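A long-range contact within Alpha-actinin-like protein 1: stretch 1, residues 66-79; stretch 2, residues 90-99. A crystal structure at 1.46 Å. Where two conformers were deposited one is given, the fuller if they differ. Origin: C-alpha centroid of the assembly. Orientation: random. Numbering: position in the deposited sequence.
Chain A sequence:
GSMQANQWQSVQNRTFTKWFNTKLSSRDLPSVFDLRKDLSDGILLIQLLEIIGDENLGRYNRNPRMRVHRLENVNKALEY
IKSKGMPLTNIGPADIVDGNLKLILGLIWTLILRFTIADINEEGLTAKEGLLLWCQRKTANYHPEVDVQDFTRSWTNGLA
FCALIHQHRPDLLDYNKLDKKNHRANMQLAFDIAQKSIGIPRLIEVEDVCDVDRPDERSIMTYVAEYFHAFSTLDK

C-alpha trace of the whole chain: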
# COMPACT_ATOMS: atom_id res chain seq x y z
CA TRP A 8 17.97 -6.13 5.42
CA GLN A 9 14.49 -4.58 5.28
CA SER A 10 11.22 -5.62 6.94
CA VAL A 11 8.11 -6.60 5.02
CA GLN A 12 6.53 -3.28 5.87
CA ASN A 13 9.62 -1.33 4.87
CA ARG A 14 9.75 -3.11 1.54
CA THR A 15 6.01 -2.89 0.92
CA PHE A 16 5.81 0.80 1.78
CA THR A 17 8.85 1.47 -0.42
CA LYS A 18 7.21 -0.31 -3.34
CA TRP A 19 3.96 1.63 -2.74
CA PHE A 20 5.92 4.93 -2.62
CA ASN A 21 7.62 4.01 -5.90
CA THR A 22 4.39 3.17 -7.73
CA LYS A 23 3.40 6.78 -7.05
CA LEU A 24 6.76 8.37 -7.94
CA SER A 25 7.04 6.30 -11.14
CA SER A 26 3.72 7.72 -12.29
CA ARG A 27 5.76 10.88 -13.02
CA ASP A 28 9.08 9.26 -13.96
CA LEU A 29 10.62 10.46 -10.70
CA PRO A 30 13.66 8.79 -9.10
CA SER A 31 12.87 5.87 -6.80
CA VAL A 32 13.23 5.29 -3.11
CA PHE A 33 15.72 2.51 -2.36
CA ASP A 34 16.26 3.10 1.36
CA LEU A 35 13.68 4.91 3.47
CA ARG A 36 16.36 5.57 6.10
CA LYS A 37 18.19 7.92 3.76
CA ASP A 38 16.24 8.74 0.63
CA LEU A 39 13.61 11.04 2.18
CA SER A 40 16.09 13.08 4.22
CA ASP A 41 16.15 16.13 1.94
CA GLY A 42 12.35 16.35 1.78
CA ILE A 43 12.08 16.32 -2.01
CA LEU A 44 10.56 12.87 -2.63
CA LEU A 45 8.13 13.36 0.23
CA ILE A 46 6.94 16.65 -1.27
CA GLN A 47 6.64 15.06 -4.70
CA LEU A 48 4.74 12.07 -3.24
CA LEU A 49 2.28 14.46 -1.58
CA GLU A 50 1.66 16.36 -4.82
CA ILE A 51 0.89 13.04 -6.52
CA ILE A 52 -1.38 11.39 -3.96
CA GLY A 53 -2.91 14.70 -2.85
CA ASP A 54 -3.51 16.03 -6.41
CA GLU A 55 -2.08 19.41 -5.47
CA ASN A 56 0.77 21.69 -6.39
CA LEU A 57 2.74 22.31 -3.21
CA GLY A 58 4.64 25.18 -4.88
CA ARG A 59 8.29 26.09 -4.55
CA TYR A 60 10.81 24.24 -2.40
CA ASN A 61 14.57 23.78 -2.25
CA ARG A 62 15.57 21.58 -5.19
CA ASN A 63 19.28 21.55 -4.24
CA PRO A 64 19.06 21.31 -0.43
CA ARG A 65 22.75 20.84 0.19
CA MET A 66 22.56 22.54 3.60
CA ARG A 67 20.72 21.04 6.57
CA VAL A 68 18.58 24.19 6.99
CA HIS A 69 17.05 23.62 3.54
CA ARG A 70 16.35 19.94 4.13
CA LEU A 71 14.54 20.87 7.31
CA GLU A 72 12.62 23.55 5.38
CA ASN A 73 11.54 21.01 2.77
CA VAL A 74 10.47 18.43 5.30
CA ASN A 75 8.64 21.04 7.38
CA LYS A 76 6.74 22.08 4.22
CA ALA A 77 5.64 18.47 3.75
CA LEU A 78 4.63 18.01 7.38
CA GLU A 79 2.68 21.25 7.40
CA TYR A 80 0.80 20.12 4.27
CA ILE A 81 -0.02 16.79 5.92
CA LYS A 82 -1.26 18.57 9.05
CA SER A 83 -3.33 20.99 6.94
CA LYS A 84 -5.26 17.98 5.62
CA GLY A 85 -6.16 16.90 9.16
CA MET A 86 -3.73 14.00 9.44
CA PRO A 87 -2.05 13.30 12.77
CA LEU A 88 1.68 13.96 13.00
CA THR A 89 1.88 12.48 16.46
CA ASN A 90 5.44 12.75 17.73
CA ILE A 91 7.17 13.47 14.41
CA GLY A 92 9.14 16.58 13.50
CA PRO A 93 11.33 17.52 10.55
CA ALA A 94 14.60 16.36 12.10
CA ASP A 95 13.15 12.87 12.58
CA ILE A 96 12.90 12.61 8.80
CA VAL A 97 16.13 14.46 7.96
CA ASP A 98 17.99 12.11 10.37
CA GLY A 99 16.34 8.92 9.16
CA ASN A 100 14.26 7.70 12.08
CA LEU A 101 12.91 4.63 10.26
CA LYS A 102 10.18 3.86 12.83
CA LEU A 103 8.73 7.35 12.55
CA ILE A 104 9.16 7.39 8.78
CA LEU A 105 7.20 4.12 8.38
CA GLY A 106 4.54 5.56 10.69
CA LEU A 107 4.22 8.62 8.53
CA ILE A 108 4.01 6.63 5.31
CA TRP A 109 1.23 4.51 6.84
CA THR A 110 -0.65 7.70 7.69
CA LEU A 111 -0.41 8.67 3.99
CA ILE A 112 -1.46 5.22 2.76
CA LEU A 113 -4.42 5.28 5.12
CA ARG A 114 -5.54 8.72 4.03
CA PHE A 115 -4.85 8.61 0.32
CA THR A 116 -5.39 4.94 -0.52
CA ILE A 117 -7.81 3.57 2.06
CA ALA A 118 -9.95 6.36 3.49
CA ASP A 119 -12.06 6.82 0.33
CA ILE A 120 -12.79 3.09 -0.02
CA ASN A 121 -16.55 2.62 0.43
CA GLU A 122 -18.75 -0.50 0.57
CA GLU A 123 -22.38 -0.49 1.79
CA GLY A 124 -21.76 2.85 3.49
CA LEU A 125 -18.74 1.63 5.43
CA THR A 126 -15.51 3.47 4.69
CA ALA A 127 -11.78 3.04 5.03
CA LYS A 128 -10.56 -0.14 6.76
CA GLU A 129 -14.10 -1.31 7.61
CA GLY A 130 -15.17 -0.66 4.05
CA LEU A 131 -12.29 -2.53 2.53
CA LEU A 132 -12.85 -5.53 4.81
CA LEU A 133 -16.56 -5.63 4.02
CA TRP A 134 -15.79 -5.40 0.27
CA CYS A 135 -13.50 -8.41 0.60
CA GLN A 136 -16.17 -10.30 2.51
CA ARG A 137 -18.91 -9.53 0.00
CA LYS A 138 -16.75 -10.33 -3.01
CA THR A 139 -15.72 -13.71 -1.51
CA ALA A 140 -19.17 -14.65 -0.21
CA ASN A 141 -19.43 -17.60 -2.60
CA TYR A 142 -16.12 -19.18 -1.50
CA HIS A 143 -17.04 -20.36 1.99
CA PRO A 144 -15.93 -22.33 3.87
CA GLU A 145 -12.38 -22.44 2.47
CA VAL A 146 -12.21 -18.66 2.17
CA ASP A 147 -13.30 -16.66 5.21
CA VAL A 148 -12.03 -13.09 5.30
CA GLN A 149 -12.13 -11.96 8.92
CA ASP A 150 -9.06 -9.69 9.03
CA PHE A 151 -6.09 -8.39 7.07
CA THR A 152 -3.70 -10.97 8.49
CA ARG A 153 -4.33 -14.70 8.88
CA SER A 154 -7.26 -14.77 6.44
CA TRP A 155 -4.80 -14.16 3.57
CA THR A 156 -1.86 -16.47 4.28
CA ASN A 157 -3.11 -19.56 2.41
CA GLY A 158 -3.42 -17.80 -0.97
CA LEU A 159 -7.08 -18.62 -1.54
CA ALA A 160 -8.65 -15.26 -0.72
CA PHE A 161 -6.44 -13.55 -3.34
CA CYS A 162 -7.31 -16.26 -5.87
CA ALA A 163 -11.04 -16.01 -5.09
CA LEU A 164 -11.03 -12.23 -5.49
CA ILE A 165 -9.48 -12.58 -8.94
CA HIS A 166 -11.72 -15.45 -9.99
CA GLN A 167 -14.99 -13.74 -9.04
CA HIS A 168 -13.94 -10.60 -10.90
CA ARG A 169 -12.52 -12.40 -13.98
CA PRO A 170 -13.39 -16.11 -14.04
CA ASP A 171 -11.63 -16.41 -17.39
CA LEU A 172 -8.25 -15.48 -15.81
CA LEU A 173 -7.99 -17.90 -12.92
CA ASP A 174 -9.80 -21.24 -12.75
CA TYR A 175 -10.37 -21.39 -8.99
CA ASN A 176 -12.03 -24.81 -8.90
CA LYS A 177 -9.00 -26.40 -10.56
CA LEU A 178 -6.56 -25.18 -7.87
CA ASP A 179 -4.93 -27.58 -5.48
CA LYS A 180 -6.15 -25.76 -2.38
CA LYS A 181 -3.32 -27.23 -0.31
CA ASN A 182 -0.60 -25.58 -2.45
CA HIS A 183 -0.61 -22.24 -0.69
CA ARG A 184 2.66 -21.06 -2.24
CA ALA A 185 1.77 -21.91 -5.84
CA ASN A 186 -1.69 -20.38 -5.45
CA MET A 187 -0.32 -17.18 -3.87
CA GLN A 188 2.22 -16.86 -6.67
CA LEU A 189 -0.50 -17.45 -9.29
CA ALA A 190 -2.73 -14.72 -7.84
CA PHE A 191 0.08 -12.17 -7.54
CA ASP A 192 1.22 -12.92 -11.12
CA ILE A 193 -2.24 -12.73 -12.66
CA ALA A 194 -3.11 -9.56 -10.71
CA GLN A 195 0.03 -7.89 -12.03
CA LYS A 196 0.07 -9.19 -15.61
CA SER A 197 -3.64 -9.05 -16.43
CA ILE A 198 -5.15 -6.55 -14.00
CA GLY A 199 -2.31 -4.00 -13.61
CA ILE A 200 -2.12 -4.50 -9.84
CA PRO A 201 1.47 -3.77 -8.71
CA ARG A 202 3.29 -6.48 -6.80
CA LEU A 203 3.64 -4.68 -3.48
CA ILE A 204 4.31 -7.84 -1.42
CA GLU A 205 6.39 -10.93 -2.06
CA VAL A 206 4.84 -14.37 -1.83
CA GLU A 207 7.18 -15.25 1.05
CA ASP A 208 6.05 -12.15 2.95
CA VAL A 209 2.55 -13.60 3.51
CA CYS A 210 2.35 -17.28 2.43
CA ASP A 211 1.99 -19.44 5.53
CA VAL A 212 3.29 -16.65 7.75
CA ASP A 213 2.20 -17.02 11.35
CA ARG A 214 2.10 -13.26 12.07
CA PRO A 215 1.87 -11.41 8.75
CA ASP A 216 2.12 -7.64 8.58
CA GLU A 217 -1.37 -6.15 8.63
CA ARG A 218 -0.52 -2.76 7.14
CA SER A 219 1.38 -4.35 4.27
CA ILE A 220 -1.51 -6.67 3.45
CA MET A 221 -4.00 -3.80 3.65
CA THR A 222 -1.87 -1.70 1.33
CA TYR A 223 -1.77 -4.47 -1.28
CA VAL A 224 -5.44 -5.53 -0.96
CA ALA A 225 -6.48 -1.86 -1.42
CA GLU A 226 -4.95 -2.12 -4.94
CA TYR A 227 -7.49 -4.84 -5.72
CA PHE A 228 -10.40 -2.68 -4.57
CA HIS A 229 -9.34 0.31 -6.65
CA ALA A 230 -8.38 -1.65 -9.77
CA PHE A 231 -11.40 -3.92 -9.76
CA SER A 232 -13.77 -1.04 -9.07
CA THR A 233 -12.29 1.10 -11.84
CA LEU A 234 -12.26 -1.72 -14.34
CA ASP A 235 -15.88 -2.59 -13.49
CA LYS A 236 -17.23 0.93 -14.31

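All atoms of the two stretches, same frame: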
# COMPACT_ATOMS: atom_id res chain seq x y z
N MET A 66 22.41 22.16 2.20
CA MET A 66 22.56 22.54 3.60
C MET A 66 21.43 21.98 4.44
O MET A 66 20.28 21.94 3.97
CB MET A 66 22.54 24.06 3.73
CG MET A 66 23.73 24.78 3.12
SD MET A 66 23.48 26.57 3.16
CE MET A 66 22.90 26.89 1.52
N ARG A 67 21.73 21.59 5.67
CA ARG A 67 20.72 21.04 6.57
C ARG A 67 19.50 21.96 6.73
O ARG A 67 18.36 21.45 6.75
CB ARG A 67 21.31 20.70 7.94
CG ARG A 67 20.35 20.02 8.90
CD ARG A 67 21.01 19.69 10.24
NE ARG A 67 20.08 19.06 11.17
CZ ARG A 67 19.80 17.75 11.20
NH1 ARG A 67 20.40 16.91 10.36
NH2 ARG A 67 18.96 17.30 12.10
N VAL A 68 19.70 23.27 6.79
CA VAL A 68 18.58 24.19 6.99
C VAL A 68 17.52 24.01 5.89
O VAL A 68 16.33 24.11 6.14
CB VAL A 68 19.06 25.68 7.07
CG1 VAL A 68 19.78 26.10 5.81
CG2 VAL A 68 17.89 26.61 7.35
N HIS A 69 17.97 23.74 4.67
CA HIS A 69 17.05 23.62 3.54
C HIS A 69 16.36 22.28 3.49
O HIS A 69 15.24 22.18 3.00
CB HIS A 69 17.80 23.93 2.26
CG HIS A 69 18.25 25.36 2.20
ND1 HIS A 69 19.52 25.74 1.82
CD2 HIS A 69 17.60 26.49 2.54
CE1 HIS A 69 19.63 27.05 1.91
NE2 HIS A 69 18.48 27.54 2.34
N ARG A 70 17.00 21.24 4.02
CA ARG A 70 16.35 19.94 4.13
C ARG A 70 15.25 20.04 5.16
O ARG A 70 14.14 19.55 4.95
CB ARG A 70 17.37 18.84 4.48
CG ARG A 70 18.44 18.66 3.39
CD ARG A 70 19.29 17.40 3.52
NE ARG A 70 20.20 17.42 4.66
CZ ARG A 70 21.42 17.94 4.65
NH1 ARG A 70 21.90 18.52 3.55
NH2 ARG A 70 22.17 17.89 5.75
N LEU A 71 15.55 20.65 6.30
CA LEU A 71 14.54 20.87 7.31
C LEU A 71 13.38 21.70 6.75
O LEU A 71 12.23 21.37 6.99
CB LEU A 71 15.12 21.54 8.55
CG LEU A 71 16.08 20.66 9.37
CD1 LEU A 71 16.87 21.52 10.34
CD2 LEU A 71 15.34 19.57 10.14
N GLU A 72 13.68 22.74 5.97
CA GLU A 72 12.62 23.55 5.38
C GLU A 72 11.71 22.71 4.50
O GLU A 72 10.48 22.82 4.57
CB GLU A 72 13.21 24.70 4.55
CG GLU A 72 13.73 25.88 5.34
CD GLU A 72 14.38 26.91 4.44
OE1 GLU A 72 14.35 26.74 3.20
OE2 GLU A 72 14.93 27.88 4.97
N ASN A 73 12.32 21.87 3.66
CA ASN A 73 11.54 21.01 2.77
C ASN A 73 10.67 20.05 3.56
O ASN A 73 9.48 19.92 3.29
CB ASN A 73 12.42 20.19 1.81
CG ASN A 73 13.02 21.03 0.68
OD1 ASN A 73 12.64 22.18 0.47
ND2 ASN A 73 13.92 20.42 -0.06
N VAL A 74 11.25 19.40 4.55
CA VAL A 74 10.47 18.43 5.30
C VAL A 74 9.34 19.13 6.07
O VAL A 74 8.22 18.61 6.14
CB VAL A 74 11.37 17.61 6.24
CG1 VAL A 74 10.54 16.74 7.13
CG2 VAL A 74 12.33 16.76 5.45
N ASN A 75 9.64 20.29 6.64
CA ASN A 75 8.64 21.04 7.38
C ASN A 75 7.48 21.42 6.45
O ASN A 75 6.32 21.35 6.85
CB ASN A 75 9.27 22.27 8.03
CG ASN A 75 8.31 23.02 8.92
OD1 ASN A 75 7.86 22.52 9.94
ND2 ASN A 75 8.00 24.25 8.53
N LYS A 76 7.79 21.80 5.21
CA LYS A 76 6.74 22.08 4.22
C LYS A 76 5.82 20.87 4.05
O LYS A 76 4.60 21.00 4.06
CB LYS A 76 7.39 22.45 2.88
CG LYS A 76 6.43 22.74 1.76
CD LYS A 76 7.20 23.14 0.52
CE LYS A 76 6.31 23.29 -0.67
NZ LYS A 76 5.54 24.56 -0.55
N ALA A 77 6.42 19.70 3.90
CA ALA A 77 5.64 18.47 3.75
C ALA A 77 4.77 18.21 4.97
O ALA A 77 3.59 17.87 4.83
CB ALA A 77 6.56 17.31 3.52
N LEU A 78 5.36 18.32 6.16
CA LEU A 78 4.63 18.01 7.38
C LEU A 78 3.49 19.00 7.57
O LEU A 78 2.40 18.60 7.98
CB LEU A 78 5.56 17.98 8.59
CG LEU A 78 6.68 16.94 8.56
CD1 LEU A 78 7.47 16.97 9.86
CD2 LEU A 78 6.15 15.55 8.31
N GLU A 79 3.73 20.26 7.25
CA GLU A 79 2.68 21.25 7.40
C GLU A 79 1.54 20.95 6.43
O GLU A 79 0.36 21.08 6.81
CB GLU A 79 3.23 22.67 7.22
CG GLU A 79 4.07 23.13 8.41
CD GLU A 79 3.29 23.06 9.73
OE1 GLU A 79 2.12 23.50 9.75
OE2 GLU A 79 3.85 22.55 10.72
N ASN A 90 4.06 13.02 17.34
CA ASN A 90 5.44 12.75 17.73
C ASN A 90 6.40 12.61 16.54
O ASN A 90 7.33 11.81 16.59
CB ASN A 90 5.50 11.49 18.61
CG ASN A 90 4.98 11.73 20.02
OD1 ASN A 90 4.25 12.68 20.28
ND2 ASN A 90 5.38 10.86 20.95
N ILE A 91 6.18 13.39 15.48
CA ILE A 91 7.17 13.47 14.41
C ILE A 91 7.47 14.93 14.07
O ILE A 91 6.57 15.76 13.98
CB ILE A 91 6.75 12.69 13.14
CG1 ILE A 91 7.95 12.51 12.21
CG2 ILE A 91 5.57 13.36 12.45
CD1 ILE A 91 7.74 11.48 11.12
N GLY A 92 8.75 15.24 13.90
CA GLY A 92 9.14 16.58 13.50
C GLY A 92 10.13 16.45 12.37
O GLY A 92 10.56 15.36 12.05
N PRO A 93 10.48 17.57 11.74
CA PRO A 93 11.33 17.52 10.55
C PRO A 93 12.66 16.79 10.74
O PRO A 93 13.09 16.09 9.83
CB PRO A 93 11.55 19.00 10.22
CG PRO A 93 10.29 19.63 10.70
CD PRO A 93 9.96 18.93 11.98
N ALA A 94 13.31 16.98 11.88
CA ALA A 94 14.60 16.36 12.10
C ALA A 94 14.49 14.84 12.15
O ALA A 94 15.44 14.13 11.80
CB ALA A 94 15.26 16.90 13.38
N ASP A 95 13.33 14.32 12.55
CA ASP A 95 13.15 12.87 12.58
C ASP A 95 13.26 12.28 11.18
O ASP A 95 13.71 11.14 10.99
CB ASP A 95 11.79 12.52 13.18
CG ASP A 95 11.66 12.94 14.63
OD1 ASP A 95 12.61 12.67 15.42
OD2 ASP A 95 10.62 13.53 14.99
N ILE A 96 12.81 13.05 10.19
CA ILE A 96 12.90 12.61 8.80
C ILE A 96 14.29 12.88 8.23
O ILE A 96 14.89 12.00 7.62
CB ILE A 96 11.77 13.24 7.94
CG1 ILE A 96 10.40 12.80 8.50
CG2 ILE A 96 11.91 12.84 6.50
CD1 ILE A 96 9.23 13.57 7.95
N VAL A 97 14.80 14.10 8.44
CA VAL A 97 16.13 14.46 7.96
C VAL A 97 17.18 13.47 8.48
O VAL A 97 18.07 13.07 7.73
CB VAL A 97 16.50 15.91 8.33
CG1 VAL A 97 17.97 16.24 7.98
CG2 VAL A 97 15.54 16.87 7.64
N ASP A 98 17.03 13.02 9.74
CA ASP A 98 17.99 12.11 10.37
C ASP A 98 17.63 10.63 10.28
O ASP A 98 18.30 9.79 10.89
CB ASP A 98 18.19 12.53 11.81
CG ASP A 98 18.88 13.88 11.93
OD1 ASP A 98 19.66 14.22 11.02
OD2 ASP A 98 18.64 14.54 12.95
N GLY A 99 16.59 10.31 9.51
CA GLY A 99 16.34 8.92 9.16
C GLY A 99 15.82 8.02 10.26
O GLY A 99 16.25 6.87 10.36

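The strongest polar link is a two-pronged salt bridge between Arg 67 and Asp 98. Arg 67 NH1 donates to Asp 98 OD1 at 2.9 Å, and Arg 67 NH2 donates to Asp 98 OD2, also at 2.9 Å. The N-H...O angles are 162° and 156°, so both hydrogen bonds are close to straight. Arg 67 can reach because its side chain is extended, with chi1, chi2 and chi3 all t. Its CA-to-CB bond points sideways, yet the guanidinium ends beside the carboxylate, with OD1 near the guanidinium plane. Asp 98 is the first residue to leave helical geometry after the short helix of stretch 2.

A second polar contact lies within stretch 2. Gly 92 N donates to Asp 95 OD2 at 2.8 Å. This ties the backbone before the short helix to a side chain within it.

The rest of the contact is mainly apolar. The axes of the two helices come within 8.9 Å of each other, with 117° between their N-to-C directions. Two side chains of stretch 2 act as knobs. Val 97 sits among Arg 67, Arg 70, Leu 71 and Val 74. Val 97 CG2 lies 3.7 Å from Leu 71 CD2 and 3.9 Å from Val 74 CG2. Val 97 CG1 lies 3.5 Å from Arg 67 NH1, so the salt-bridged arginine also packs against it. Pro 93 sits among Leu 71, Val 74, Asn 75 and Leu 78. Pro 93 CB is 3.8 Å from Leu 71 CD2, and Pro 93 CD is 3.8 Å from Leu 78 CD1.

Ile 96 completes the packing. Ile 96 CD1 is 3.5 Å from Val 74 CG1 and 3.7 Å from Leu 78 CD2, so one methyl touches residues a helical turn apart. Val 74, Leu 78, Ile 96 and Val 97 are buried and point toward the opposing stretch. The salt bridge, by contrast, joins two exposed residues.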